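Local coordinates for glucose-binding protein (Thermus thermophilus HB27, PDB 2B3F) that binds glucose and galactose as a periplasmic binding protein and probably delivers sugar to a binding-protein-dependent transport system, at residues G304-N309 and S314-L319; I21-Q26 and L296-S301; R203-F208 and G361-I366. All coordinates share one frame; numbering follows the deposited sequence.

Interaction 1. Residues G304-N309 and S314-L319; sequences GQDTSN and SIAARL. Unlike the reference sequence in segment 304-309: S308 (reference Phe).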
loop_
_atom_site.group_PDB
_atom_site.type_symbol
_atom_site.label_atom_id
_atom_site.label_comp_id
_atom_site.label_asym_id
_atom_site.label_seq_id
_atom_site.Cartn_x
_atom_site.Cartn_y
_atom_site.Cartn_z
ATOM N N GLY A 304 10.207 13.656 12.170
ATOM C CA GLY A 304 9.028 12.771 12.214
ATOM C C GLY A 304 9.225 11.519 11.369
ATOM O O GLY A 304 9.110 10.403 11.861
ATOM N N GLN A 305 9.563 11.706 10.100
ATOM C CA GLN A 305 9.646 10.603 9.147
ATOM C C GLN A 305 10.763 9.608 9.438
ATOM O O GLN A 305 10.612 8.395 9.194
ATOM C CB GLN A 305 9.745 11.132 7.690
ATOM C CG GLN A 305 8.508 11.931 7.281
ATOM C CD GLN A 305 8.354 12.139 5.776
ATOM O OE1 GLN A 305 9.086 11.550 4.976
ATOM N NE2 GLN A 305 7.391 12.976 5.401
ATOM N N ASP A 306 11.903 10.091 9.946
ATOM C CA ASP A 306 12.991 9.182 10.274
ATOM C C ASP A 306 12.871 8.548 11.670
ATOM O O ASP A 306 13.650 7.671 12.011
ATOM C CB ASP A 306 14.339 9.891 10.104
ATOM C CG ASP A 306 14.777 9.987 8.648
ATOM O OD1 ASP A 306 14.109 9.398 7.736
ATOM O OD2 ASP A 306 15.837 10.649 8.433
ATOM N N THR A 307 11.921 9.027 12.463
ATOM C CA THR A 307 11.498 8.351 13.699
ATOM C C THR A 307 10.500 7.219 13.415
ATOM O O THR A 307 10.669 6.086 13.893
ATOM C CB THR A 307 10.883 9.360 14.666
ATOM O OG1 THR A 307 11.865 10.363 15.001
ATOM C CG2 THR A 307 10.402 8.688 15.943
ATOM N N SER A 308 9.469 7.516 12.629
ATOM C CA SER A 308 8.373 6.553 12.403
ATOM C C SER A 308 8.671 5.486 11.365
ATOM O O SER A 308 8.360 4.301 11.572
ATOM C CB SER A 308 7.090 7.294 12.048
ATOM O OG SER A 308 7.275 8.124 10.918
ATOM N N ASN A 309 9.245 5.862 10.225
ATOM C CA ASN A 309 9.350 4.912 9.123
ATOM C C ASN A 309 10.217 3.694 9.374
ATOM O O ASN A 309 9.873 2.608 8.940
ATOM C CB ASN A 309 9.665 5.609 7.791
ATOM C CG ASN A 309 8.482 6.396 7.286
ATOM O OD1 ASN A 309 7.401 5.834 7.093
ATOM N ND2 ASN A 309 8.651 7.703 7.101
ATOM N N SER A 314 8.113 1.070 5.717
ATOM C CA SER A 314 8.144 2.032 4.620
ATOM C C SER A 314 9.447 2.817 4.710
ATOM O O SER A 314 10.151 2.764 5.714
ATOM C CB SER A 314 6.984 3.020 4.731
ATOM O OG SER A 314 6.736 3.425 6.066
ATOM N N ILE A 315 9.716 3.569 3.653
ATOM C CA ILE A 315 10.800 4.545 3.657
ATOM C C ILE A 315 10.183 5.948 3.768
ATOM O O ILE A 315 8.978 6.137 3.596
ATOM C CB ILE A 315 11.702 4.384 2.401
ATOM C CG1 ILE A 315 10.936 4.742 1.122
ATOM C CG2 ILE A 315 12.288 2.971 2.358
ATOM C CD1 ILE A 315 11.692 4.582 -0.193
ATOM N N ALA A 316 11.028 6.946 4.069
ATOM C CA ALA A 316 10.552 8.306 4.144
ATOM C C ALA A 316 10.188 8.823 2.748
ATOM O O ALA A 316 10.795 8.423 1.757
ATOM C CB ALA A 316 11.631 9.202 4.763
ATOM N N ALA A 317 9.208 9.709 2.700
ATOM C CA ALA A 317 8.887 10.458 1.471
ATOM C C ALA A 317 9.904 11.601 1.245
ATOM O O ALA A 317 10.194 11.954 0.106
ATOM C CB ALA A 317 7.495 11.021 1.534
ATOM N N ARG A 318 10.423 12.166 2.327
ATOM C CA ARG A 318 11.387 13.282 2.223
ATOM C C ARG A 318 12.667 12.841 1.560
ATOM O O ARG A 318 13.257 11.827 1.948
ATOM C CB ARG A 318 11.720 13.851 3.594
ATOM C CG ARG A 318 10.637 14.727 4.161
ATOM C CD ARG A 318 11.119 15.359 5.431
ATOM N NE ARG A 318 12.173 16.339 5.143
ATOM C CZ ARG A 318 11.981 17.641 5.014
ATOM N NH1 ARG A 318 10.797 18.199 5.197
ATOM N NH2 ARG A 318 13.028 18.405 4.744
ATOM N N LEU A 319 13.144 13.650 0.600
ATOM C CA LEU A 319 14.402 13.372 -0.088
ATOM C C LEU A 319 15.636 13.384 0.843
ATOM O O LEU A 319 16.628 12.723 0.544
ATOM C CB LEU A 319 14.615 14.377 -1.236
ATOM C CG LEU A 319 13.649 14.337 -2.420
ATOM C CD1 LEU A 319 13.699 15.625 -3.245
ATOM C CD2 LEU A 319 13.952 13.153 -3.287
#
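Q305 reaches from helix 302-312 to the loop at A316-R318. Q305 CB meets A316 CB at 4.0 Å. From CG onward the chain is extended, and this carries the amide to the backbone of the loop. Q305 OE1 takes two backbone N-H groups. R318 N donates to Q305 OE1 at 3.0 Å, nearly straight at 161° but tilted out of the carbonyl plane. A317 N lies 2.9 Å from the same Q305 OE1, and that bond is weak and strongly bent. R318 CG packs alongside Q305 CD at 3.8 Å. The two side chains cross at about a right angle. The other amide atom, Q305 NE2, is used by V299 O. R318 turns its guanidinium to D320, in a salt bridge, and to G300 O.

D306 adds a lighter touch. D306 OD1 stands 3.9 Å from A316 CB, and the carboxylate is held by S321, Y326 and D322 N.

The loop doubles back along its own helix just after K312, a galactose-binding residue of this periplasmic binding protein. The side chain of S314 is about 7 Å from the bound sugar.

N309, one helical turn after Q305, holds that end of the loop. S314 OG donates to N309 OD1 at 2.7 Å, with the hydroxyl tilted from the carbonyl plane. N309 ND2 packs 3.6 Å from A316 CA, while its hydrogens go to V116 O and, weakly, to Q305 O on its own helix.

Interaction 2. Residues I21-Q26 and L296-S301; sequences IRLYKQ and LRLVGS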
loop_
_atom_site.group_PDB
_atom_site.type_symbol
_atom_site.label_atom_id
_atom_site.label_comp_id
_atom_site.label_asym_id
_atom_site.label_seq_id
_atom_site.Cartn_x
_atom_site.Cartn_y
_atom_site.Cartn_z
ATOM N N ILE A 21 3.152 10.047 17.676
ATOM C CA ILE A 21 2.292 10.674 18.658
ATOM C C ILE A 21 3.106 11.080 19.899
ATOM O O ILE A 21 2.888 12.153 20.445
ATOM C CB ILE A 21 1.102 9.761 19.031
ATOM C CG1 ILE A 21 0.144 9.696 17.833
ATOM C CG2 ILE A 21 0.364 10.290 20.277
ATOM C CD1 ILE A 21 -1.010 8.743 17.974
ATOM N N ARG A 22 4.041 10.235 20.310
ATOM C CA ARG A 22 4.907 10.546 21.456
ATOM C C ARG A 22 5.752 11.783 21.167
ATOM O O ARG A 22 5.873 12.659 22.021
ATOM C CB ARG A 22 5.805 9.366 21.820
ATOM C CG ARG A 22 5.056 8.276 22.576
ATOM C CD ARG A 22 5.995 7.297 23.265
ATOM N NE ARG A 22 6.769 6.518 22.305
ATOM C CZ ARG A 22 6.295 5.471 21.623
ATOM N NH1 ARG A 22 5.038 5.059 21.768
ATOM N NH2 ARG A 22 7.088 4.843 20.783
ATOM N N LEU A 23 6.317 11.842 19.962
ATOM C CA LEU A 23 7.033 13.026 19.492
ATOM C C LEU A 23 6.150 14.275 19.519
ATOM O O LEU A 23 6.567 15.348 19.966
ATOM C CB LEU A 23 7.523 12.799 18.075
ATOM C CG LEU A 23 8.906 13.303 17.733
ATOM C CD1 LEU A 23 9.961 12.492 18.490
ATOM C CD2 LEU A 23 9.128 13.168 16.256
ATOM N N TYR A 24 4.926 14.148 19.032
ATOM C CA TYR A 24 3.991 15.272 19.025
ATOM C C TYR A 24 3.704 15.781 20.451
ATOM O O TYR A 24 3.702 16.995 20.699
ATOM C CB TYR A 24 2.678 14.868 18.332
ATOM C CG TYR A 24 1.685 15.996 18.168
ATOM C CD1 TYR A 24 1.702 16.808 17.037
ATOM C CD2 TYR A 24 0.738 16.273 19.152
ATOM C CE1 TYR A 24 0.784 17.856 16.880
ATOM C CE2 TYR A 24 -0.188 17.323 18.992
ATOM C CZ TYR A 24 -0.150 18.116 17.867
ATOM O OH TYR A 24 -1.075 19.132 17.720
ATOM N N LYS A 25 3.460 14.847 21.372
ATOM C CA LYS A 25 3.155 15.196 22.765
ATOM C C LYS A 25 4.341 15.856 23.495
ATOM O O LYS A 25 4.136 16.710 24.367
ATOM C CB LYS A 25 2.688 13.970 23.537
ATOM C CG LYS A 25 1.353 13.426 23.097
ATOM C CD LYS A 25 1.075 12.120 23.824
ATOM C CE LYS A 25 -0.303 11.585 23.528
ATOM N NZ LYS A 25 -0.613 10.316 24.291
ATOM N N GLN A 26 5.562 15.477 23.141
ATOM C CA GLN A 26 6.748 16.184 23.658
ATOM C C GLN A 26 6.725 17.656 23.239
ATOM O O GLN A 26 7.012 18.560 24.044
ATOM C CB GLN A 26 8.038 15.568 23.119
ATOM C CG GLN A 26 8.417 14.249 23.740
ATOM C CD GLN A 26 9.815 13.805 23.340
ATOM O OE1 GLN A 26 10.822 14.389 23.789
ATOM N NE2 GLN A 26 9.895 12.770 22.491
ATOM N N LEU A 296 0.538 18.074 10.816
ATOM C CA LEU A 296 1.033 18.054 9.425
ATOM C C LEU A 296 2.501 18.482 9.331
ATOM O O LEU A 296 3.305 17.882 8.600
ATOM C CB LEU A 296 0.161 18.938 8.523
ATOM C CG LEU A 296 -1.323 18.584 8.433
ATOM C CD1 LEU A 296 -2.027 19.486 7.445
ATOM C CD2 LEU A 296 -1.509 17.094 8.064
ATOM N N ARG A 297 2.864 19.523 10.085
ATOM C CA ARG A 297 4.244 19.997 10.077
ATOM C C ARG A 297 5.192 18.934 10.600
ATOM O O ARG A 297 6.301 18.771 10.090
ATOM C CB ARG A 297 4.371 21.296 10.886
ATOM C CG ARG A 297 3.590 22.459 10.276
ATOM C CD ARG A 297 3.645 23.710 11.145
ATOM N NE ARG A 297 5.044 24.021 11.437
ATOM C CZ ARG A 297 5.557 24.235 12.647
ATOM N NH1 ARG A 297 4.789 24.235 13.736
ATOM N NH2 ARG A 297 6.861 24.494 12.762
ATOM N N LEU A 298 4.740 18.178 11.601
ATOM C CA LEU A 298 5.524 17.073 12.125
ATOM C C LEU A 298 5.659 15.910 11.138
ATOM O O LEU A 298 6.750 15.414 10.883
ATOM C CB LEU A 298 4.929 16.568 13.449
ATOM C CG LEU A 298 5.543 15.276 13.994
ATOM C CD1 LEU A 298 6.999 15.437 14.292
ATOM C CD2 LEU A 298 4.792 14.811 15.241
ATOM N N VAL A 299 4.537 15.453 10.592
ATOM C CA VAL A 299 4.602 14.286 9.691
ATOM C C VAL A 299 5.332 14.617 8.387
ATOM O O VAL A 299 5.876 13.731 7.753
ATOM C CB VAL A 299 3.203 13.629 9.418
ATOM C CG1 VAL A 299 2.492 13.288 10.737
ATOM C CG2 VAL A 299 2.363 14.477 8.578
ATOM N N GLY A 300 5.372 15.895 8.015
ATOM C CA GLY A 300 6.155 16.351 6.860
ATOM C C GLY A 300 7.645 16.612 7.103
ATOM O O GLY A 300 8.383 16.926 6.161
ATOM N N SER A 301 8.092 16.456 8.342
ATOM C CA SER A 301 9.475 16.772 8.742
ATOM C C SER A 301 10.400 15.571 8.718
ATOM O O SER A 301 9.968 14.415 8.856
ATOM C CB SER A 301 9.459 17.367 10.160
ATOM O OG SER A 301 9.176 16.388 11.155
#
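L298 makes the apolar contact, with one methyl for each of two neighbours on helix 15-27. L298 CD1 meets L23 CD2 at 3.7 Å, the two leucine side chains crossing obliquely. L298 CD2 meets Y24 CB, also at 3.7 Å. This second methyl, L298 CD2, lies at the edge of the Y24 ring, near its plane, and is 4.1 Å from Y24 CD1. L298 CD2 also comes within 3.9 Å of Y24 N, so it rests against the helix backbone as well as the ring. L298 has CG opposite its backbone N, chi1 171°, which directs the fork of the side chain at helix 15-27.

Helix 15-27 is the crossover of a beta-alpha-beta unit. It joins strand 2-7 to strand 32-37, which pair in parallel in the large sheet of this lobe. I21 faces that sheet, touching I5, V33 and N35. Y24 also touches L3 and V33, and its ring meets that of Y28. L298 therefore brings helix 289-299 against the flank of this unit.

The polar bonds stay within the segments or go to other parts of the chain. Y24 OH bonds to N291 O, so the tyrosine has a polar hold on helix 289-299 besides its contact with L298. At the end of that helix L298 O accepts two donors from S301. S301 OG gives its proton to L298 O at 2.6 Å, and S301 N lies 3.1 Å from the same oxygen. S301 is also the N-cap of helix 302-312, its OG accepting from G304 N. Thus one hydroxyl bridges the end of one helix and the start of the next. On another side of helix 289-299, R297 forms a salt bridge with E91.

Interaction 3. Residues R203-F208 and G361-I366; sequences RAWEVF and GTVMEI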
loop_
_atom_site.group_PDB
_atom_site.type_symbol
_atom_site.label_atom_id
_atom_site.label_comp_id
_atom_site.label_asym_id
_atom_site.label_seq_id
_atom_site.Cartn_x
_atom_site.Cartn_y
_atom_site.Cartn_z
ATOM N N ARG A 203 -4.923 -11.612 -20.060
ATOM C CA ARG A 203 -3.841 -12.505 -19.659
ATOM C C ARG A 203 -3.397 -12.359 -18.179
ATOM O O ARG A 203 -2.943 -13.325 -17.553
ATOM C CB ARG A 203 -2.628 -12.310 -20.587
ATOM C CG ARG A 203 -1.579 -13.373 -20.382
ATOM C CD ARG A 203 -0.407 -13.313 -21.355
ATOM N NE ARG A 203 0.735 -13.932 -20.678
ATOM C CZ ARG A 203 1.878 -13.321 -20.351
ATOM N NH1 ARG A 203 2.129 -12.052 -20.690
ATOM N NH2 ARG A 203 2.803 -14.012 -19.691
ATOM N N ALA A 204 -3.520 -11.150 -17.622
ATOM C CA ALA A 204 -3.194 -10.940 -16.224
ATOM C C ALA A 204 -3.999 -11.900 -15.357
ATOM O O ALA A 204 -3.485 -12.472 -14.408
ATOM C CB ALA A 204 -3.466 -9.485 -15.835
ATOM N N TRP A 205 -5.270 -12.076 -15.697
ATOM C CA TRP A 205 -6.140 -12.956 -14.931
ATOM C C TRP A 205 -5.810 -14.438 -15.137
ATOM O O TRP A 205 -5.947 -15.229 -14.205
ATOM C CB TRP A 205 -7.605 -12.690 -15.268
ATOM C CG TRP A 205 -8.089 -11.317 -14.884
ATOM C CD1 TRP A 205 -8.228 -10.231 -15.700
ATOM C CD2 TRP A 205 -8.556 -10.908 -13.597
ATOM N NE1 TRP A 205 -8.722 -9.165 -14.997
ATOM C CE2 TRP A 205 -8.937 -9.547 -13.702
ATOM C CE3 TRP A 205 -8.681 -11.547 -12.370
ATOM C CZ2 TRP A 205 -9.426 -8.823 -12.621
ATOM C CZ3 TRP A 205 -9.158 -10.827 -11.289
ATOM C CH2 TRP A 205 -9.529 -9.473 -11.423
ATOM N N GLU A 206 -5.371 -14.806 -16.343
ATOM C CA GLU A 206 -4.913 -16.181 -16.619
ATOM C C GLU A 206 -3.727 -16.547 -15.748
ATOM O O GLU A 206 -3.722 -17.605 -15.097
ATOM C CB GLU A 206 -4.501 -16.341 -18.092
ATOM C CG GLU A 206 -4.301 -17.786 -18.609
ATOM C CD GLU A 206 -2.988 -18.532 -18.193
ATOM O OE1 GLU A 206 -1.874 -17.927 -18.141
ATOM O OE2 GLU A 206 -3.092 -19.776 -17.958
ATOM N N VAL A 207 -2.713 -15.683 -15.740
ATOM C CA VAL A 207 -1.542 -15.947 -14.931
ATOM C C VAL A 207 -1.958 -15.938 -13.454
ATOM O O VAL A 207 -1.579 -16.805 -12.694
ATOM C CB VAL A 207 -0.404 -14.947 -15.201
ATOM C CG1 VAL A 207 0.778 -15.215 -14.258
ATOM C CG2 VAL A 207 0.024 -15.010 -16.681
ATOM N N PHE A 208 -2.764 -14.957 -13.060
ATOM C CA PHE A 208 -3.239 -14.849 -11.665
ATOM C C PHE A 208 -3.921 -16.138 -11.165
ATOM O O PHE A 208 -3.650 -16.616 -10.062
ATOM C CB PHE A 208 -4.183 -13.645 -11.549
ATOM C CG PHE A 208 -4.736 -13.428 -10.174
ATOM C CD1 PHE A 208 -3.902 -13.084 -9.126
ATOM C CD2 PHE A 208 -6.095 -13.527 -9.933
ATOM C CE1 PHE A 208 -4.414 -12.879 -7.857
ATOM C CE2 PHE A 208 -6.611 -13.319 -8.671
ATOM C CZ PHE A 208 -5.771 -12.997 -7.626
ATOM N N GLY A 361 -13.030 -5.263 -5.489
ATOM C CA GLY A 361 -13.144 -6.436 -4.618
ATOM C C GLY A 361 -14.238 -7.393 -5.082
ATOM O O GLY A 361 -14.105 -8.615 -4.949
ATOM N N THR A 362 -15.307 -6.820 -5.629
ATOM C CA THR A 362 -16.406 -7.585 -6.247
ATOM C C THR A 362 -15.947 -8.334 -7.482
ATOM O O THR A 362 -16.256 -9.515 -7.695
ATOM C CB THR A 362 -17.561 -6.637 -6.633
ATOM O OG1 THR A 362 -18.026 -5.980 -5.457
ATOM C CG2 THR A 362 -18.736 -7.400 -7.272
ATOM N N VAL A 363 -15.189 -7.644 -8.323
ATOM C CA VAL A 363 -14.543 -8.293 -9.444
ATOM C C VAL A 363 -13.709 -9.481 -8.982
ATOM O O VAL A 363 -13.769 -10.570 -9.562
ATOM C CB VAL A 363 -13.651 -7.312 -10.244
ATOM C CG1 VAL A 363 -12.929 -8.033 -11.369
ATOM C CG2 VAL A 363 -14.489 -6.180 -10.785
ATOM N N MET A 364 -12.921 -9.281 -7.934
ATOM C CA MET A 364 -12.083 -10.337 -7.437
ATOM C C MET A 364 -12.928 -11.509 -6.927
ATOM O O MET A 364 -12.619 -12.651 -7.233
ATOM C CB MET A 364 -11.130 -9.801 -6.352
ATOM C CG MET A 364 -10.203 -10.848 -5.779
ATOM S SD MET A 364 -9.136 -11.613 -7.021
ATOM C CE MET A 364 -8.238 -10.158 -7.639
ATOM N N GLU A 365 -14.003 -11.231 -6.193
ATOM C CA GLU A 365 -14.955 -12.301 -5.784
ATOM C C GLU A 365 -15.419 -13.141 -6.970
ATOM O O GLU A 365 -15.402 -14.384 -6.913
ATOM C CB GLU A 365 -16.168 -11.731 -5.075
ATOM C CG GLU A 365 -15.863 -11.248 -3.680
ATOM C CD GLU A 365 -17.082 -10.727 -2.938
ATOM O OE1 GLU A 365 -18.014 -10.186 -3.588
ATOM O OE2 GLU A 365 -17.102 -10.850 -1.684
ATOM N N ILE A 366 -15.817 -12.481 -8.054
ATOM C CA ILE A 366 -16.313 -13.214 -9.222
ATOM C C ILE A 366 -15.207 -13.967 -9.976
ATOM O O ILE A 366 -15.479 -14.989 -10.640
ATOM C CB ILE A 366 -17.241 -12.350 -10.137
ATOM C CG1 ILE A 366 -16.505 -11.195 -10.800
ATOM C CG2 ILE A 366 -18.368 -11.801 -9.300
ATOM C CD1 ILE A 366 -15.866 -11.514 -12.104
#
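This is helix-helix packing in the lobe far from the N terminus, away from the sugar site. Helices 199-212 and 354-370 cross at -57° over these segments. Their axes come no closer than 13.2 Å, and W205, F208 and M364 span most of the distance, with V363 meeting W205. The six-membered part of the W205 indole reaches across. W205 CH2 meets V363 CG1 at 3.7 Å, the two side chains crossing at about a right angle. W205 CZ3 lies 3.8 Å from M364 CE. The W205 ring also meets those of W173 and F367 and touches P373 and A376. An alanine at W205 is likely to open a gap between the helices, leaving V363 CG1 without its aromatic partner and M364 CE freer to turn.

One turn on, F208 makes a Met-aromatic contact with M364. The two side chains come from opposite directions. The sulfur approaches the ring obliquely, 4.6 Å from M364 SD to the F208 centroid. W173 meets F208 edge-to-face. M364 bends at chi2 (59°) and chi3 (60°), which turns its methyl so that it touches both F208 and W205. M364 CE is 3.7 Å from F208 CE2.

In the fold
From the N terminus, helix 15-27 supplies 21-26, the first half of interaction 2. Residues 203-208, on helix 199-212, open interaction 3 before 296-301 closes interaction 2. These two contacts therefore cross along the chain. Interaction 1 follows at once, a short loop closed between 304-309 and 314-319. It is nested inside the long loop that 361-366 closes in interaction 3. Interactions 1 and 2 adjoin, with centres about 12 Å apart, because helices 289-299 and 302-312 are consecutive. Both belong to the lobe of the N terminus. Interaction 3 ties helix 199-212 to helix 354-370 on the opposite side of the chain's centre, about 40 Å from interaction 2 between centres.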